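Long-range contacts in uncharacterized protein (Mycobacterium tuberculosis, PDB 6Y56), which acts as the nucleotidyltransferase toxin MenT4 of a toxin-antitoxin system, probably blocking bacterial growth by modifying the acceptor stems of tRNA: residues Pro132-Pro136 and Val161-Glu165; Glu169-Arg175 and Trp203-Val207. All coordinates share one frame; numbering follows the deposited sequence.

Interaction 1: Pro132-Pro136 and Val161-Glu165; sequences PLALP and VAEAE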
ATOM      1  N   PRO A 132     -15.089   0.844  -1.927  1.00 20.18           N
ATOM      2  CA  PRO A 132     -14.743   2.269  -1.943  1.00 20.11           C
ATOM      3  C   PRO A 132     -13.972   2.682  -0.691  1.00 18.03           C
ATOM      4  O   PRO A 132     -14.209   2.179   0.409  1.00 18.98           O
ATOM      5  CB  PRO A 132     -16.109   2.964  -2.002  1.00 23.22           C
ATOM      6  CG  PRO A 132     -17.036   1.928  -2.584  1.00 26.52           C
ATOM      7  CD  PRO A 132     -16.537   0.613  -2.069  1.00 20.68           C
ATOM      8  N   LEU A 133     -13.040   3.613  -0.877  1.00 16.78           N
ATOM      9  CA  LEU A 133     -12.371   4.236   0.258  1.00 15.66           C
ATOM     10  C   LEU A 133     -13.366   5.054   1.067  1.00 16.60           C
ATOM     11  O   LEU A 133     -14.365   5.562   0.549  1.00 18.62           O
ATOM     12  CB  LEU A 133     -11.237   5.143  -0.207  1.00 16.51           C
ATOM     13  CG  LEU A 133     -10.057   4.381  -0.805  1.00 15.36           C
ATOM     14  CD1 LEU A 133      -9.017   5.341  -1.338  1.00 17.41           C
ATOM     15  CD2 LEU A 133      -9.423   3.431   0.214  1.00 17.44           C
ATOM     16  N   ALA A 134     -13.079   5.180   2.354  1.00 15.67           N
ATOM     17  CA  ALA A 134     -13.980   5.884   3.254  1.00 15.77           C
ATOM     18  C   ALA A 134     -13.752   7.387   3.256  1.00 16.57           C
ATOM     19  O   ALA A 134     -14.708   8.144   3.447  1.00 18.75           O
ATOM     20  CB  ALA A 134     -13.818   5.350   4.679  1.00 17.44           C
ATOM     21  N   LEU A 135     -12.518   7.838   3.046  1.00 14.55           N
ATOM     22  CA  LEU A 135     -12.148   9.236   3.183  1.00 14.69           C
ATOM     23  C   LEU A 135     -11.721   9.818   1.843  1.00 15.93           C
ATOM     24  O   LEU A 135     -11.214   9.094   0.982  1.00 15.11           O
ATOM     25  CB  LEU A 135     -10.978   9.382   4.164  1.00 15.21           C
ATOM     26  CG  LEU A 135     -11.223   8.890   5.584  1.00 15.52           C
ATOM     27  CD1 LEU A 135      -9.995   9.155   6.433  1.00 18.55           C
ATOM     28  CD2 LEU A 135     -12.445   9.577   6.181  1.00 19.09           C
ATOM     29  N   PRO A 136     -11.886  11.126   1.645  1.00 15.38           N
ATOM     30  CA  PRO A 136     -11.409  11.745   0.405  1.00 14.03           C
ATOM     31  C   PRO A 136      -9.907  11.574   0.264  1.00 15.05           C
ATOM     32  O   PRO A 136      -9.160  11.595   1.241  1.00 14.20           O
ATOM     33  CB  PRO A 136     -11.779  13.221   0.580  1.00 17.45           C
ATOM     34  CG  PRO A 136     -12.885  13.219   1.579  1.00 22.44           C
ATOM     35  CD  PRO A 136     -12.597  12.084   2.511  1.00 18.75           C
ATOM     36  N   VAL A 161      -4.517   7.692  -0.942  1.00 11.92           N
ATOM     37  CA  VAL A 161      -5.320   7.397   0.238  1.00 12.04           C
ATOM     38  C   VAL A 161      -4.937   8.319   1.391  1.00 13.17           C
ATOM     39  O   VAL A 161      -3.757   8.602   1.633  1.00 12.78           O
ATOM     40  CB  VAL A 161      -5.140   5.905   0.591  1.00 11.19           C
ATOM     41  CG1 VAL A 161      -3.676   5.578   0.936  1.00 12.92           C
ATOM     42  CG2 VAL A 161      -6.061   5.482   1.733  1.00 12.53           C
ATOM     43  N   ALA A 162      -5.950   8.785   2.117  1.00 12.74           N
ATOM     44  CA  ALA A 162      -5.685   9.600   3.291  1.00 13.57           C
ATOM     45  C   ALA A 162      -4.849   8.811   4.281  1.00 13.99           C
ATOM     46  O   ALA A 162      -4.983   7.586   4.405  1.00 13.26           O
ATOM     47  CB  ALA A 162      -7.000  10.003   3.955  1.00 15.56           C
ATOM     48  N   GLU A 163      -3.978   9.520   5.002  1.00 14.43           N
ATOM     49  CA  GLU A 163      -3.030   8.847   5.876  1.00 14.31           C
ATOM     50  C   GLU A 163      -3.722   8.045   6.979  1.00 14.26           C
ATOM     51  O   GLU A 163      -3.278   6.944   7.310  1.00 14.47           O
ATOM     52  CB  GLU A 163      -2.032   9.847   6.456  1.00 17.33           C
ATOM     53  CG  GLU A 163      -0.929   9.150   7.201  1.00 19.91           C
ATOM     54  CD  GLU A 163       0.226  10.056   7.557  1.00 21.28           C
ATOM     55  OE1 GLU A 163       0.395  11.105   6.896  1.00 25.53           O
ATOM     56  OE2 GLU A 163       0.975   9.691   8.488  1.00 22.86           O
ATOM     57  N   ALA A 164      -4.802   8.574   7.560  1.00 13.06           N
ATOM     58  CA  ALA A 164      -5.519   7.825   8.593  1.00 14.84           C
ATOM     59  C   ALA A 164      -6.096   6.537   8.026  1.00 12.44           C
ATOM     60  O   ALA A 164      -6.125   5.503   8.708  1.00 12.80           O
ATOM     61  CB  ALA A 164      -6.648   8.673   9.170  1.00 13.25           C
ATOM     62  N   GLU A 165      -6.583   6.586   6.781  1.00 12.15           N
ATOM     63  CA  GLU A 165      -7.141   5.399   6.151  1.00 12.78           C
ATOM     64  C   GLU A 165      -6.048   4.402   5.773  1.00 11.77           C
ATOM     65  O   GLU A 165      -6.248   3.192   5.883  1.00 12.20           O
ATOM     66  CB  GLU A 165      -7.996   5.794   4.948  1.00 12.19           C
ATOM     67  CG  GLU A 165      -8.738   4.628   4.329  1.00 13.36           C
ATOM     68  CD  GLU A 165      -9.961   5.050   3.553  1.00 14.24           C
ATOM     69  OE1 GLU A 165     -10.079   6.246   3.196  1.00 14.15           O
ATOM     70  OE2 GLU A 165     -10.812   4.181   3.288  1.00 15.04           O
TER
HETATM   71  O   HOH W   1      -8.646   7.966   1.537  1.00 14.94           O
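The carboxylate of Glu-165 is gripped by two consecutive backbone N-H groups of the facing loop, Ala-134 N to OE2 at 2.6 Å and Leu-135 N to OE1 at 2.9 Å. In this nucleotidyltransferase of the AbiEii toxin family, a buried acid in the first turn of helix 163-174 thus accepts two successive N-H groups of the loop between strand 125-129 and strand 138-141, where the chain at 132-136 is in no regular helix or strand. The bond from Ala-134 is almost straight (178°) and uses the syn lone pair of OE2. Leu-135 also comes from the syn side, but 28° out of the carboxylate plane. Glu-165 can reach this far because its CG lies anti to the backbone N (chi1 -174°) and the chain stays extended beyond it. OE2 also has Lys-206 as a salt-bridge partner.

Leucines flank the charged group. The Leu-135 side chain runs past that of Glu-165 in the opposite direction, its CB 3.4 Å from OE1 and its CD1 4.0 Å from Ala-162 CB. Leu-133 instead crosses it at a slant, with CD2 3.5 Å from OE2 and also against Val-161.

Ala-162, at the N-cap position, has no side-chain acceptor to offer the helix. Its backbone N, Ala-162 N, donates to a water 2.9 Å away, and this water in turn donates to both Leu-135 O, at 2.9 Å, and Glu-165 OE1, at 2.8 Å.

Interaction 2: Glu169-Arg175 and Trp203-Val207; sequences EKLARYR and WVLKV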
ATOM      1  N   GLU A 169      -6.007   0.602   7.078  1.00 11.10           N
ATOM      2  CA  GLU A 169      -5.897  -0.549   6.189  1.00 13.81           C
ATOM      3  C   GLU A 169      -4.723  -1.439   6.576  1.00 12.46           C
ATOM      4  O   GLU A 169      -4.826  -2.673   6.537  1.00 13.21           O
ATOM      5  CB  GLU A 169      -5.771  -0.086   4.736  1.00 13.38           C
ATOM      6  CG  GLU A 169      -7.067   0.474   4.178  1.00 16.41           C
ATOM      7  CD  GLU A 169      -7.172   0.384   2.669  1.00 19.93           C
ATOM      8  OE1 GLU A 169      -6.155   0.111   1.996  1.00 19.06           O
ATOM      9  OE2 GLU A 169      -8.283   0.606   2.158  1.00 21.37           O
ATOM     10  N   LYS A 170      -3.602  -0.839   6.968  1.00 12.68           N
ATOM     11  CA  LYS A 170      -2.461  -1.640   7.399  1.00 12.73           C
ATOM     12  C   LYS A 170      -2.799  -2.437   8.642  1.00 12.46           C
ATOM     13  O   LYS A 170      -2.479  -3.628   8.734  1.00 13.69           O
ATOM     14  CB  LYS A 170      -1.259  -0.737   7.673  1.00 15.15           C
ATOM     15  CG  LYS A 170      -0.516  -0.265   6.441  1.00 20.10           C
ATOM     16  CD  LYS A 170       0.335  -1.386   5.866  1.00 17.45           C
ATOM     17  CE  LYS A 170       0.865  -0.984   4.513  1.00 23.63           C
ATOM     18  NZ  LYS A 170       1.764  -2.040   4.007  1.00 22.10           N
ATOM     19  N   LEU A 171      -3.480  -1.805   9.595  1.00 13.26           N
ATOM     20  CA  LEU A 171      -3.875  -2.498  10.813  1.00 13.34           C
ATOM     21  C   LEU A 171      -4.890  -3.595  10.534  1.00 12.50           C
ATOM     22  O   LEU A 171      -4.919  -4.618  11.234  1.00 13.46           O
ATOM     23  CB  LEU A 171      -4.463  -1.485  11.791  1.00 12.08           C
ATOM     24  CG  LEU A 171      -3.489  -0.474  12.387  1.00 11.53           C
ATOM     25  CD1 LEU A 171      -4.235   0.679  13.060  1.00 13.47           C
ATOM     26  CD2 LEU A 171      -2.544  -1.185  13.354  1.00 14.32           C
ATOM     27  N   ALA A 172      -5.755  -3.380   9.544  1.00 11.47           N
ATOM     28  CA  ALA A 172      -6.746  -4.390   9.197  1.00 12.05           C
ATOM     29  C   ALA A 172      -6.088  -5.644   8.642  1.00 12.22           C
ATOM     30  O   ALA A 172      -6.520  -6.761   8.939  1.00 14.49           O
ATOM     31  CB  ALA A 172      -7.757  -3.813   8.205  1.00 13.07           C
ATOM     32  N   ARG A 173      -5.052  -5.492   7.836  1.00 13.25           N
ATOM     33  CA  ARG A 173      -4.354  -6.686   7.371  1.00 14.24           C
ATOM     34  C   ARG A 173      -3.501  -7.299   8.473  1.00 14.89           C
ATOM     35  O   ARG A 173      -3.455  -8.529   8.612  1.00 14.53           O
ATOM     36  CB  ARG A 173      -3.498  -6.367   6.159  1.00 13.77           C
ATOM     37  CG  ARG A 173      -2.747  -7.604   5.675  1.00 15.02           C
ATOM     38  CD  ARG A 173      -2.429  -7.517   4.202  1.00 20.39           C
ATOM     39  NE  ARG A 173      -1.359  -6.562   3.959  1.00 19.93           N
ATOM     40  CZ  ARG A 173      -1.038  -6.098   2.759  1.00 24.49           C
ATOM     41  NH1 ARG A 173      -1.725  -6.492   1.694  1.00 27.27           N
ATOM     42  NH2 ARG A 173      -0.040  -5.236   2.626  1.00 24.86           N
ATOM     43  N   TYR A 174      -2.821  -6.457   9.259  1.00 13.58           N
ATOM     44  CA  TYR A 174      -1.999  -6.936  10.368  1.00 12.62           C
ATOM     45  C   TYR A 174      -2.809  -7.799  11.317  1.00 15.04           C
ATOM     46  O   TYR A 174      -2.285  -8.767  11.884  1.00 15.77           O
ATOM     47  CB  TYR A 174      -1.448  -5.711  11.094  1.00 14.23           C
ATOM     48  CG  TYR A 174      -0.285  -5.918  12.031  1.00 13.97           C
ATOM     49  CD1 TYR A 174       0.998  -6.145  11.552  1.00 16.40           C
ATOM     50  CD2 TYR A 174      -0.461  -5.803  13.399  1.00 16.94           C
ATOM     51  CE1 TYR A 174       2.069  -6.295  12.429  1.00 18.43           C
ATOM     52  CE2 TYR A 174       0.591  -5.947  14.275  1.00 19.41           C
ATOM     53  CZ  TYR A 174       1.843  -6.192  13.787  1.00 17.71           C
ATOM     54  OH  TYR A 174       2.883  -6.336  14.684  1.00 23.13           O
ATOM     55  N   ARG A 175      -4.087  -7.473  11.487  1.00 13.66           N
ATOM     56  CA  ARG A 175      -4.967  -8.226  12.360  1.00 14.26           C
ATOM     57  C   ARG A 175      -5.175  -9.652  11.861  1.00 15.44           C
ATOM     58  O   ARG A 175      -5.477 -10.553  12.659  1.00 18.18           O
ATOM     59  CB  ARG A 175      -6.282  -7.459  12.423  1.00 18.84           C
ATOM     60  CG  ARG A 175      -7.356  -8.110  13.175  1.00 20.93           C
ATOM     61  CD  ARG A 175      -8.252  -8.958  12.298  1.00 19.19           C
ATOM     62  NE  ARG A 175      -8.962  -9.800  13.216  1.00 19.52           N
ATOM     63  CZ  ARG A 175      -9.983 -10.578  12.913  1.00 14.89           C
ATOM     64  NH1 ARG A 175     -10.549 -11.281  13.878  1.00 17.80           N
ATOM     65  NH2 ARG A 175     -10.451 -10.639  11.669  1.00 15.62           N
ATOM     66  N   TRP A 203     -10.352   1.374  11.406  1.00 11.03           N
ATOM     67  CA  TRP A 203      -9.855   0.004  11.541  1.00 11.33           C
ATOM     68  C   TRP A 203     -11.004  -0.969  11.774  1.00 11.39           C
ATOM     69  O   TRP A 203     -11.125  -1.990  11.089  1.00 10.76           O
ATOM     70  CB  TRP A 203      -8.847  -0.062  12.692  1.00 11.27           C
ATOM     71  CG  TRP A 203      -8.355  -1.432  13.042  1.00 12.14           C
ATOM     72  CD1 TRP A 203      -7.743  -2.325  12.215  1.00 13.25           C
ATOM     73  CD2 TRP A 203      -8.421  -2.053  14.327  1.00 12.56           C
ATOM     74  NE1 TRP A 203      -7.411  -3.459  12.915  1.00 14.44           N
ATOM     75  CE2 TRP A 203      -7.822  -3.323  14.213  1.00 12.65           C
ATOM     76  CE3 TRP A 203      -8.929  -1.657  15.563  1.00 14.58           C
ATOM     77  CZ2 TRP A 203      -7.714  -4.205  15.293  1.00 14.69           C
ATOM     78  CZ3 TRP A 203      -8.823  -2.523  16.629  1.00 15.53           C
ATOM     79  CH2 TRP A 203      -8.219  -3.788  16.486  1.00 16.00           C
ATOM     80  N   VAL A 204     -11.881  -0.651  12.724  1.00 10.50           N
ATOM     81  CA  VAL A 204     -13.006  -1.536  13.008  1.00 12.26           C
ATOM     82  C   VAL A 204     -13.895  -1.687  11.782  1.00 11.95           C
ATOM     83  O   VAL A 204     -14.341  -2.793  11.456  1.00 11.84           O
ATOM     84  CB  VAL A 204     -13.796  -1.032  14.231  1.00 12.48           C
ATOM     85  CG1 VAL A 204     -15.070  -1.865  14.437  1.00 13.61           C
ATOM     86  CG2 VAL A 204     -12.920  -1.075  15.459  1.00 14.48           C
ATOM     87  N   LEU A 205     -14.179  -0.578  11.090  1.00 11.06           N
ATOM     88  CA  LEU A 205     -15.056  -0.631   9.922  1.00 12.08           C
ATOM     89  C   LEU A 205     -14.408  -1.396   8.777  1.00 12.54           C
ATOM     90  O   LEU A 205     -15.096  -2.118   8.041  1.00 13.02           O
ATOM     91  CB  LEU A 205     -15.443   0.782   9.480  1.00 12.87           C
ATOM     92  CG  LEU A 205     -16.206   1.599  10.523  1.00 13.26           C
ATOM     93  CD1 LEU A 205     -16.412   3.034  10.073  1.00 14.42           C
ATOM     94  CD2 LEU A 205     -17.551   0.978  10.874  1.00 14.93           C
ATOM     95  N   LYS A 206     -13.088  -1.276   8.617  1.00 12.38           N
ATOM     96  CA  LYS A 206     -12.407  -2.021   7.560  1.00 14.14           C
ATOM     97  C   LYS A 206     -12.435  -3.513   7.853  1.00 12.96           C
ATOM     98  O   LYS A 206     -12.709  -4.318   6.956  1.00 14.76           O
ATOM     99  CB  LYS A 206     -10.957  -1.563   7.424  1.00 13.16           C
ATOM    100  CG  LYS A 206     -10.780  -0.156   6.876  1.00 15.73           C
ATOM    101  CD  LYS A 206     -10.893  -0.080   5.360  1.00 18.62           C
ATOM    102  CE  LYS A 206     -10.687   1.355   4.889  1.00 16.19           C
ATOM    103  NZ  LYS A 206     -10.654   1.422   3.407  1.00 20.50           N
ATOM    104  N   VAL A 207     -12.152  -3.897   9.102  1.00 12.15           N
ATOM    105  CA  VAL A 207     -12.185  -5.312   9.460  1.00 13.57           C
ATOM    106  C   VAL A 207     -13.588  -5.879   9.294  1.00 13.13           C
ATOM    107  O   VAL A 207     -13.764  -7.011   8.817  1.00 12.88           O
ATOM    108  CB  VAL A 207     -11.643  -5.531  10.884  1.00 11.82           C
ATOM    109  CG1 VAL A 207     -11.855  -6.993  11.288  1.00 13.64           C
ATOM    110  CG2 VAL A 207     -10.164  -5.165  10.960  1.00 13.01           C
TER
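Lys-206 sets its CG beside the backbone N and bends sharply at the next bond, which brings NZ to the carboxylate of Glu-169, while in Trp-203 a CG anti to the backbone N (chi1 174°) and a ring turned by chi2 of 57° together place the CD1-NE1 edge of the indole at Leu-171 and Ala-172. The first of these meetings is a salt bridge, with Lys-206 NZ 2.8 Å from Glu-169 OE2 on the anti lone pair, away from the other oxygen. The two chains cross at a slant, the last carbons of the lysine lying against Glu-169 CG. Each charge has a second partner: Lys-206 also binds Glu-165, and the other oxygen of Glu-169 binds Lys-49.

The indole works through its edge. Trp-203 NE1 makes a weak hydrogen bond to Leu-171 O at 3.2 Å. That oxygen already accepts the helical N-H of Arg-175. Trp-203 CD1 lies 3.4 Å from Leu-171 CB. The same Trp-203 CD1 is 3.5 Å from the backbone nitrogen Ala-172 N.

The methyl of Ala-172 lies between the two helices, Ala-172 CB 3.9 Å from Val-207 CG2 and 4.0 Å from Lys-206 CB. Farther on, Arg-175 crosses Val-207 at about a right angle, Arg-175 NH2 lying 3.9 Å from Val-207 CG1, while its polar end is held elsewhere by Thr-218 O and Asp-225.

The short helical segments approach to 8.6 Å and cross at -53°. With Leu-171 and Arg-175 on one side and Trp-203 and Val-207 on the other, each pair four residues apart, this geometry is consistent with ridges-into-grooves packing between helix 163-174 and helix 196-212.

How the interactions relate
Both contacts draw on helix 163-174, interaction 1 at its first turn and interaction 2 along its later turns, and together they illustrate how one helix can serve two different neighbours. Interaction 1, partly buried, joins it to a loop, so main-chain N-H groups and a bridging water carry much of the contact. Interaction 2 is buried and joins it to another helix, where helical bonding already occupies most backbone groups and side chains carry the contact, apart from the weak Trp-203 bond to a carbonyl. The centres lie about 13 Å apart, yet the contacts touch: the salt bridges of Glu-165 and Glu-169 share one lysine, Lys-206, with Leu-133 CD2 packed alongside.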